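Local coordinates for metallo-beta-lactamase (Simiduia agarivorans, PDB 6MFI), which probably hydrolyses beta-lactam antibiotics as a class B3 metallo-beta-lactamase, using two zinc ions held in its active site, at residues T29-W33 with P48-V52; W33-A38 with Y58-C62; D39-W43 with H253-S257. One frame throughout, in Å; residues are numbered along the deposited sequence.

Contact 1: residues T29-W33 with P48-V52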
loop_
_atom_site.group_PDB
_atom_site.type_symbol
_atom_site.label_atom_id
_atom_site.label_comp_id
_atom_site.label_asym_id
_atom_site.label_seq_id
_atom_site.Cartn_x
_atom_site.Cartn_y
_atom_site.Cartn_z
ATOM N N THR A 29 8.686 -6.494 18.498
ATOM C CA THR A 29 9.481 -6.348 17.289
ATOM C C THR A 29 9.197 -5.033 16.584
ATOM O O THR A 29 9.952 -4.651 15.683
ATOM C CB THR A 29 9.237 -7.514 16.318
ATOM O OG1 THR A 29 9.758 -7.177 15.026
ATOM C CG2 THR A 29 7.757 -7.818 16.192
ATOM N N ALA A 30 8.127 -4.338 16.975
ATOM C CA ALA A 30 7.910 -2.977 16.507
ATOM C C ALA A 30 8.789 -1.984 17.256
ATOM O O ALA A 30 9.151 -0.945 16.696
ATOM C CB ALA A 30 6.434 -2.598 16.644
ATOM N N GLU A 31 9.138 -2.280 18.511
ATOM C CA GLU A 31 10.173 -1.500 19.182
ATOM C C GLU A 31 11.516 -1.688 18.492
ATOM O O GLU A 31 12.263 -0.723 18.289
ATOM C CB GLU A 31 10.275 -1.897 20.656
ATOM C CG GLU A 31 11.446 -1.236 21.373
ATOM C CD GLU A 31 12.201 -2.187 22.280
ATOM O OE1 GLU A 31 11.596 -3.168 22.760
ATOM O OE2 GLU A 31 13.410 -1.962 22.497
ATOM N N HIS A 32 11.839 -2.931 18.124
ATOM C CA HIS A 32 13.034 -3.185 17.331
ATOM C C HIS A 32 12.956 -2.494 15.978
ATOM O O HIS A 32 13.985 -2.086 15.430
ATOM C CB HIS A 32 13.232 -4.691 17.153
ATOM C CG HIS A 32 14.520 -5.060 16.486
ATOM N ND1 HIS A 32 15.697 -4.378 16.710
ATOM C CD2 HIS A 32 14.817 -6.040 15.601
ATOM C CE1 HIS A 32 16.663 -4.922 15.992
ATOM N NE2 HIS A 32 16.155 -5.933 15.309
ATOM N N TRP A 33 11.747 -2.347 15.428
ATOM C CA TRP A 33 11.592 -1.662 14.148
ATOM C C TRP A 33 11.931 -0.182 14.266
ATOM O O TRP A 33 12.592 0.380 13.385
ATOM C CB TRP A 33 10.169 -1.844 13.621
ATOM C CG TRP A 33 10.020 -1.483 12.174
ATOM C CD1 TRP A 33 10.066 -2.334 11.110
ATOM C CD2 TRP A 33 9.808 -0.173 11.631
ATOM N NE1 TRP A 33 9.892 -1.638 9.938
ATOM C CE2 TRP A 33 9.733 -0.309 10.230
ATOM C CE3 TRP A 33 9.673 1.101 12.192
ATOM C CZ2 TRP A 33 9.529 0.779 9.384
ATOM C CZ3 TRP A 33 9.471 2.179 11.351
ATOM C CH2 TRP A 33 9.401 2.011 9.962
ATOM N N PRO A 48 13.035 -5.208 10.140
ATOM C CA PRO A 48 12.410 -6.355 10.797
ATOM C C PRO A 48 10.904 -6.335 10.614
ATOM O O PRO A 48 10.305 -5.265 10.421
ATOM C CB PRO A 48 12.792 -6.161 12.271
ATOM C CG PRO A 48 12.880 -4.679 12.420
ATOM C CD PRO A 48 13.380 -4.141 11.097
ATOM N N PRO A 49 10.255 -7.495 10.656
ATOM C CA PRO A 49 8.793 -7.534 10.635
ATOM C C PRO A 49 8.210 -7.460 12.036
ATOM O O PRO A 49 8.815 -7.892 13.019
ATOM C CB PRO A 49 8.502 -8.896 9.992
ATOM C CG PRO A 49 9.630 -9.755 10.472
ATOM C CD PRO A 49 10.840 -8.848 10.616
ATOM N N PHE A 50 7.006 -6.899 12.119
ATOM C CA PHE A 50 6.330 -6.787 13.402
ATOM C C PHE A 50 4.830 -6.948 13.204
ATOM O O PHE A 50 4.305 -6.792 12.098
ATOM C CB PHE A 50 6.642 -5.454 14.099
ATOM C CG PHE A 50 6.229 -4.239 13.316
ATOM C CD1 PHE A 50 4.982 -3.666 13.506
ATOM C CD2 PHE A 50 7.096 -3.658 12.405
ATOM C CE1 PHE A 50 4.601 -2.546 12.792
ATOM C CE2 PHE A 50 6.721 -2.537 11.691
ATOM C CZ PHE A 50 5.472 -1.981 11.885
ATOM N N ARG A 51 4.149 -7.267 14.301
ATOM C CA ARG A 51 2.706 -7.455 14.281
ATOM C C ARG A 51 2.000 -6.114 14.428
ATOM O O ARG A 51 2.285 -5.350 15.357
ATOM C CB ARG A 51 2.281 -8.404 15.401
ATOM C CG ARG A 51 0.831 -8.259 15.831
ATOM C CD ARG A 51 0.519 -9.174 16.999
ATOM N NE ARG A 51 0.648 -10.583 16.636
ATOM C CZ ARG A 51 -0.374 -11.430 16.561
ATOM N NH1 ARG A 51 -1.603 -11.014 16.830
ATOM N NH2 ARG A 51 -0.165 -12.694 16.221
ATOM N N VAL A 52 1.081 -5.827 13.509
ATOM C CA VAL A 52 0.280 -4.610 13.606
ATOM C C VAL A 52 -0.874 -4.808 14.580
ATOM O O VAL A 52 -0.967 -4.127 15.609
ATOM C CB VAL A 52 -0.222 -4.182 12.215
ATOM C CG1 VAL A 52 -1.113 -2.956 12.327
ATOM C CG2 VAL A 52 0.955 -3.910 11.286
HETATM O O HOH W 1 10.670 -3.437 8.294
#
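Phe50, Pro48 and Trp33 lose the most surface here, and these three make up the larger part of the fit between the start of helix 30-36 and the polyproline-like entry to strand 50-53. Phe50 turns the edge of its ring to one face of the Trp33 indole, an edge-to-face (T-shaped) pair with centroids 4.8 Å apart, planes at 66° and Trp33 CD1 3.4 Å from Phe50 CE2. Ala30 CB touches the same phenyl ring at Phe50 CD1, 3.6 Å away. Pro48 meets the indole twice: its CD lies 3.8 Å from Trp33 CD1, and its carbonyl O sits at the ring edge, 3.0 Å from that same CD1. Water 1 accepts from Trp33 NE1 (2.6 Å) and lies within hydrogen-bonding distance of Pro48 O (2.8 Å), one of more acceptors than it has protons for. Thr29 OG1 donates to Pro49 O over a very short 2.3 Å. The result is an aromatic-proline core between the N-terminal helix and an outermost strand of the seven-stranded sheet of the metallo-beta-lactamase fold.

Contact 2: residues W33-A38 with Y58-C62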
loop_
_atom_site.group_PDB
_atom_site.type_symbol
_atom_site.label_atom_id
_atom_site.label_comp_id
_atom_site.label_asym_id
_atom_site.label_seq_id
_atom_site.Cartn_x
_atom_site.Cartn_y
_atom_site.Cartn_z
ATOM N N TRP A 33 11.747 -2.347 15.428
ATOM C CA TRP A 33 11.592 -1.662 14.148
ATOM C C TRP A 33 11.931 -0.182 14.266
ATOM O O TRP A 33 12.592 0.380 13.385
ATOM C CB TRP A 33 10.169 -1.844 13.621
ATOM C CG TRP A 33 10.020 -1.483 12.174
ATOM C CD1 TRP A 33 10.066 -2.334 11.110
ATOM C CD2 TRP A 33 9.808 -0.173 11.631
ATOM N NE1 TRP A 33 9.892 -1.638 9.938
ATOM C CE2 TRP A 33 9.733 -0.309 10.230
ATOM C CE3 TRP A 33 9.673 1.101 12.192
ATOM C CZ2 TRP A 33 9.529 0.779 9.384
ATOM C CZ3 TRP A 33 9.471 2.179 11.351
ATOM C CH2 TRP A 33 9.401 2.011 9.962
ATOM N N VAL A 34 11.478 0.468 15.341
ATOM C CA VAL A 34 11.809 1.876 15.551
ATOM C C VAL A 34 13.312 2.045 15.726
ATOM O O VAL A 34 13.905 3.020 15.246
ATOM C CB VAL A 34 11.029 2.436 16.755
ATOM C CG1 VAL A 34 11.336 3.912 16.949
ATOM C CG2 VAL A 34 9.537 2.226 16.564
ATOM N N ASP A 35 13.956 1.093 16.406
ATOM C CA ASP A 35 15.403 1.157 16.572
ATOM C C ASP A 35 16.136 0.800 15.284
ATOM O O ASP A 35 17.279 1.228 15.086
ATOM C CB ASP A 35 15.845 0.230 17.705
ATOM C CG ASP A 35 15.254 0.623 19.046
ATOM O OD1 ASP A 35 15.016 1.830 19.264
ATOM O OD2 ASP A 35 15.027 -0.278 19.883
ATOM N N SER A 36 15.503 0.028 14.401
ATOM C CA SER A 36 16.159 -0.427 13.182
ATOM C C SER A 36 15.868 0.458 11.979
ATOM O O SER A 36 16.707 0.555 11.077
ATOM C CB SER A 36 15.738 -1.863 12.853
ATOM O OG SER A 36 16.002 -2.735 13.937
ATOM N N CYS A 37 14.703 1.100 11.938
ATOM C CA CYS A 37 14.279 1.883 10.788
ATOM C C CYS A 37 14.025 3.328 11.193
ATOM O O CYS A 37 13.547 3.600 12.300
ATOM C CB CYS A 37 13.015 1.283 10.158
ATOM S SG CYS A 37 13.183 -0.457 9.681
ATOM N N ALA A 38 14.343 4.248 10.289
ATOM C CA ALA A 38 14.195 5.676 10.517
ATOM C C ALA A 38 13.040 6.224 9.681
ATOM O O ALA A 38 12.412 5.511 8.893
ATOM C CB ALA A 38 15.501 6.407 10.196
ATOM N N TYR A 58 3.312 -6.332 9.565
ATOM C CA TYR A 58 4.130 -5.518 8.677
ATOM C C TYR A 58 5.343 -6.341 8.264
ATOM O O TYR A 58 6.126 -6.767 9.121
ATOM C CB TYR A 58 4.559 -4.222 9.366
ATOM C CG TYR A 58 5.380 -3.288 8.500
ATOM C CD1 TYR A 58 6.757 -3.443 8.381
ATOM C CD2 TYR A 58 4.779 -2.245 7.810
ATOM C CE1 TYR A 58 7.509 -2.591 7.593
ATOM C CE2 TYR A 58 5.523 -1.386 7.023
ATOM C CZ TYR A 58 6.886 -1.565 6.916
ATOM O OH TYR A 58 7.629 -0.711 6.131
ATOM N N VAL A 59 5.495 -6.569 6.962
ATOM C CA VAL A 59 6.586 -7.383 6.443
ATOM C C VAL A 59 7.417 -6.618 5.413
ATOM O O VAL A 59 8.167 -7.217 4.652
ATOM C CB VAL A 59 6.060 -8.707 5.856
ATOM C CG1 VAL A 59 5.478 -9.580 6.955
ATOM C CG2 VAL A 59 5.026 -8.440 4.774
ATOM N N GLY A 60 7.296 -5.292 5.389
ATOM C CA GLY A 60 7.996 -4.472 4.425
ATOM C C GLY A 60 9.376 -4.061 4.899
ATOM O O GLY A 60 9.892 -4.533 5.914
ATOM N N THR A 61 9.980 -3.154 4.135
ATOM C CA THR A 61 11.305 -2.631 4.443
ATOM C C THR A 61 11.172 -1.469 5.426
ATOM O O THR A 61 10.095 -1.195 5.962
ATOM C CB THR A 61 12.015 -2.202 3.163
ATOM O OG1 THR A 61 11.300 -1.114 2.565
ATOM C CG2 THR A 61 12.068 -3.355 2.176
ATOM N N CYS A 62 12.280 -0.771 5.685
ATOM C CA CYS A 62 12.227 0.448 6.483
ATOM C C CYS A 62 11.644 1.626 5.716
ATOM O O CYS A 62 11.226 2.608 6.339
ATOM C CB CYS A 62 13.622 0.816 6.995
ATOM S SG CYS A 62 14.403 -0.416 8.058
HETATM O O HOH W 1 10.670 -3.437 8.294
#
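A covalent bond sets this contact apart: the disulfide Cys37-Cys62, with SG to SG at 2.0 Å and chi3 of -51°, ties the end of helix 30-36 to the loop that follows strand 56-58. Both cysteines have chi1 in the m well, and their CA atoms, the closest pair between the segments, are 5.0 Å apart. Cys37 is the first residue to leave helical backbone angles, yet its N still donates to Trp33 O at 2.7 Å, so the crosslink starts where the last turn of the helix ends.

Trp33 fills the space beside the disulfide. Cys62 SG lies 5.4 Å from the centroid of the Trp33 five-membered ring, 29° off the normal, an oblique sulfur-aromatic contact. Tyr58 approaches the indole from the strand end, with Tyr58 CE1 3.5 Å from Trp33 NE1; the ring planes stand at 80° in an oblique arrangement. No direct hydrogen bond joins the segments. Water 1 bridges them instead, accepting from Trp33 NE1 at 2.6 Å and lying 2.7 Å from Gly60 O, one of several acceptors competing for its protons. Tyr58 OH donates to Thr61 O at 2.5 Å within the loop, and Thr61 OG1 ties it outward to Trp43 O by a hydrogen bond.

A sulfur bridge, an indole and one water thus do the joining. Such chemistry implies a covalent crosslink, stable as long as it is not reduced, in a largely buried setting, consistent with an oxidising compartment for a protein made with a signal sequence.

Contact 3: residues D39-W43 with H253-S257. With ZN (zinc ion), chain B.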
loop_
_atom_site.group_PDB
_atom_site.type_symbol
_atom_site.label_atom_id
_atom_site.label_comp_id
_atom_site.label_asym_id
_atom_site.label_seq_id
_atom_site.Cartn_x
_atom_site.Cartn_y
_atom_site.Cartn_z
ATOM N N ASP A 39 12.765 7.512 9.864
ATOM C CA ASP A 39 11.718 8.173 9.096
ATOM C C ASP A 39 12.193 8.420 7.669
ATOM O O ASP A 39 13.305 8.911 7.453
ATOM C CB ASP A 39 11.323 9.491 9.761
ATOM C CG ASP A 39 10.226 9.316 10.792
ATOM O OD1 ASP A 39 9.280 8.542 10.532
ATOM O OD2 ASP A 39 10.309 9.951 11.865
ATOM N N TRP A 40 11.343 8.080 6.700
ATOM C CA TRP A 40 11.653 8.237 5.280
ATOM C C TRP A 40 12.957 7.527 4.924
ATOM O O TRP A 40 13.857 8.092 4.298
ATOM C CB TRP A 40 11.708 9.715 4.891
ATOM C CG TRP A 40 10.424 10.447 5.128
ATOM C CD1 TRP A 40 10.209 11.457 6.021
ATOM C CD2 TRP A 40 9.179 10.243 4.447
ATOM N NE1 TRP A 40 8.906 11.886 5.946
ATOM C CE2 TRP A 40 8.253 11.158 4.986
ATOM C CE3 TRP A 40 8.758 9.371 3.438
ATOM C CZ2 TRP A 40 6.932 11.226 4.551
ATOM C CZ3 TRP A 40 7.446 9.441 3.006
ATOM C CH2 TRP A 40 6.548 10.362 3.563
ATOM N N ASP A 41 13.053 6.268 5.341
ATOM C CA ASP A 41 14.263 5.492 5.125
ATOM C C ASP A 41 14.373 5.067 3.662
ATOM O O ASP A 41 13.468 5.279 2.849
ATOM C CB ASP A 41 14.278 4.268 6.040
ATOM C CG ASP A 41 15.616 4.064 6.718
ATOM O OD1 ASP A 41 16.649 4.429 6.118
ATOM O OD2 ASP A 41 15.634 3.538 7.851
ATOM N N ALA A 42 15.510 4.458 3.331
ATOM C CA ALA A 42 15.726 3.965 1.978
ATOM C C ALA A 42 14.711 2.878 1.639
ATOM O O ALA A 42 14.285 2.104 2.500
ATOM C CB ALA A 42 17.149 3.425 1.827
ATOM N N TRP A 43 14.322 2.832 0.364
ATOM C CA TRP A 43 13.281 1.900 -0.062
ATOM C C TRP A 43 13.719 0.452 0.114
ATOM O O TRP A 43 12.914 -0.406 0.492
ATOM C CB TRP A 43 12.902 2.165 -1.519
ATOM C CG TRP A 43 12.178 3.457 -1.738
ATOM C CD1 TRP A 43 11.599 4.246 -0.788
ATOM C CD2 TRP A 43 11.956 4.111 -2.992
ATOM N NE1 TRP A 43 11.030 5.352 -1.374
ATOM C CE2 TRP A 43 11.236 5.292 -2.726
ATOM C CE3 TRP A 43 12.300 3.814 -4.315
ATOM C CZ2 TRP A 43 10.851 6.175 -3.734
ATOM C CZ3 TRP A 43 11.915 4.691 -5.313
ATOM C CH2 TRP A 43 11.199 5.857 -5.018
ATOM N N HIS A 253 4.260 4.155 2.125
ATOM C CA HIS A 253 5.403 4.799 2.747
ATOM C C HIS A 253 5.072 4.989 4.217
ATOM O O HIS A 253 4.192 5.801 4.541
ATOM C CB HIS A 253 5.705 6.142 2.084
ATOM C CG HIS A 253 6.106 6.027 0.647
ATOM N ND1 HIS A 253 7.396 5.740 0.254
ATOM C CD2 HIS A 253 5.386 6.157 -0.493
ATOM C CE1 HIS A 253 7.453 5.700 -1.065
ATOM N NE2 HIS A 253 6.247 5.950 -1.543
ATOM N N PRO A 254 5.720 4.264 5.133
ATOM C CA PRO A 254 5.283 4.296 6.540
ATOM C C PRO A 254 5.270 5.684 7.153
ATOM O O PRO A 254 4.395 5.977 7.977
ATOM C CB PRO A 254 6.300 3.382 7.238
ATOM C CG PRO A 254 6.780 2.467 6.157
ATOM C CD PRO A 254 6.812 3.302 4.912
ATOM N N SER A 255 6.205 6.555 6.772
ATOM C CA SER A 255 6.241 7.895 7.343
ATOM C C SER A 255 5.111 8.785 6.841
ATOM O O SER A 255 4.923 9.877 7.386
ATOM C CB SER A 255 7.590 8.552 7.050
ATOM O OG SER A 255 8.640 7.890 7.735
ATOM N N ALA A 256 4.358 8.352 5.824
ATOM C CA ALA A 256 3.220 9.139 5.363
ATOM C C ALA A 256 2.137 9.237 6.430
ATOM O O ALA A 256 1.425 10.245 6.498
ATOM C CB ALA A 256 2.648 8.545 4.076
ATOM N N SER A 257 1.995 8.204 7.262
ATOM C CA SER A 257 1.043 8.211 8.367
ATOM C C SER A 257 1.736 8.296 9.721
ATOM O O SER A 257 1.115 8.008 10.750
ATOM C CB SER A 257 0.146 6.974 8.305
ATOM O OG SER A 257 0.912 5.793 8.132
HETATM ZN ZN ZN B . 5.980 5.224 -3.490
HETATM O O HOH W 2 5.882 6.075 -5.283
#
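Two hydrogen bonds converge on one hydroxyl: Ser255 OG donates to Asp39 OD1 at 2.9 Å and accepts from Trp40 N, also at 2.9 Å, with an N-H...O angle of 151°. They join the loop after helix 30-36 to the short 3-10 segment 254-256, which directly follows His253, a ligand of the dinuclear zinc site of this metallo-beta-lactamase fold. Asp114 and His115 complete the protein ligands of the same ion.

Around this polar centre the Trp40 indole lies against the 3-10 segment. Ser255 CB sits over its face in a CH-pi contact, 3.5 Å from the centroid of the six-membered ring and 18° off the normal. Trp40 CH2 reaches Ala256 N at 3.7 Å, and Trp40 CZ3 comes to 3.8 Å from His253 CB. Farther along the loop, Trp43 approaches the imidazole obliquely: the centroid of its five-membered ring is 5.5 Å from that of His253, the planes are at 48°, and Trp43 NE1 lies 3.6 Å from His253 CE1 at the imidazole edge. Both tryptophans therefore touch a zinc ligand, whose NE2 binds the metal at 2.1 Å, with water 2 on the same ion at 2.0 Å.

Contacts 1 and 2 are buried and share helix 30-36, the Trp33 indole and water 1, whereas contact 3 lies at the surface, between the loop after that helix and the loop before helix 259-265. The spacing of the centres follows the sharing of elements: 7 Å between contacts 1 and 2, 9 Å between 2 and 3, and 15 Å between 1 and 3. Chemistry changes along the way, from aromatic and proline packing, through a disulfide, to serine-centred hydrogen bonds and a zinc ligand. Direct touches continue the path: Phe50 O lies 2.8 Å from Tyr58 N, a probable hydrogen bond between contacts 1 and 2, and Tyr58 OH packs 3.3 Å from Pro254 CG, between contacts 2 and 3.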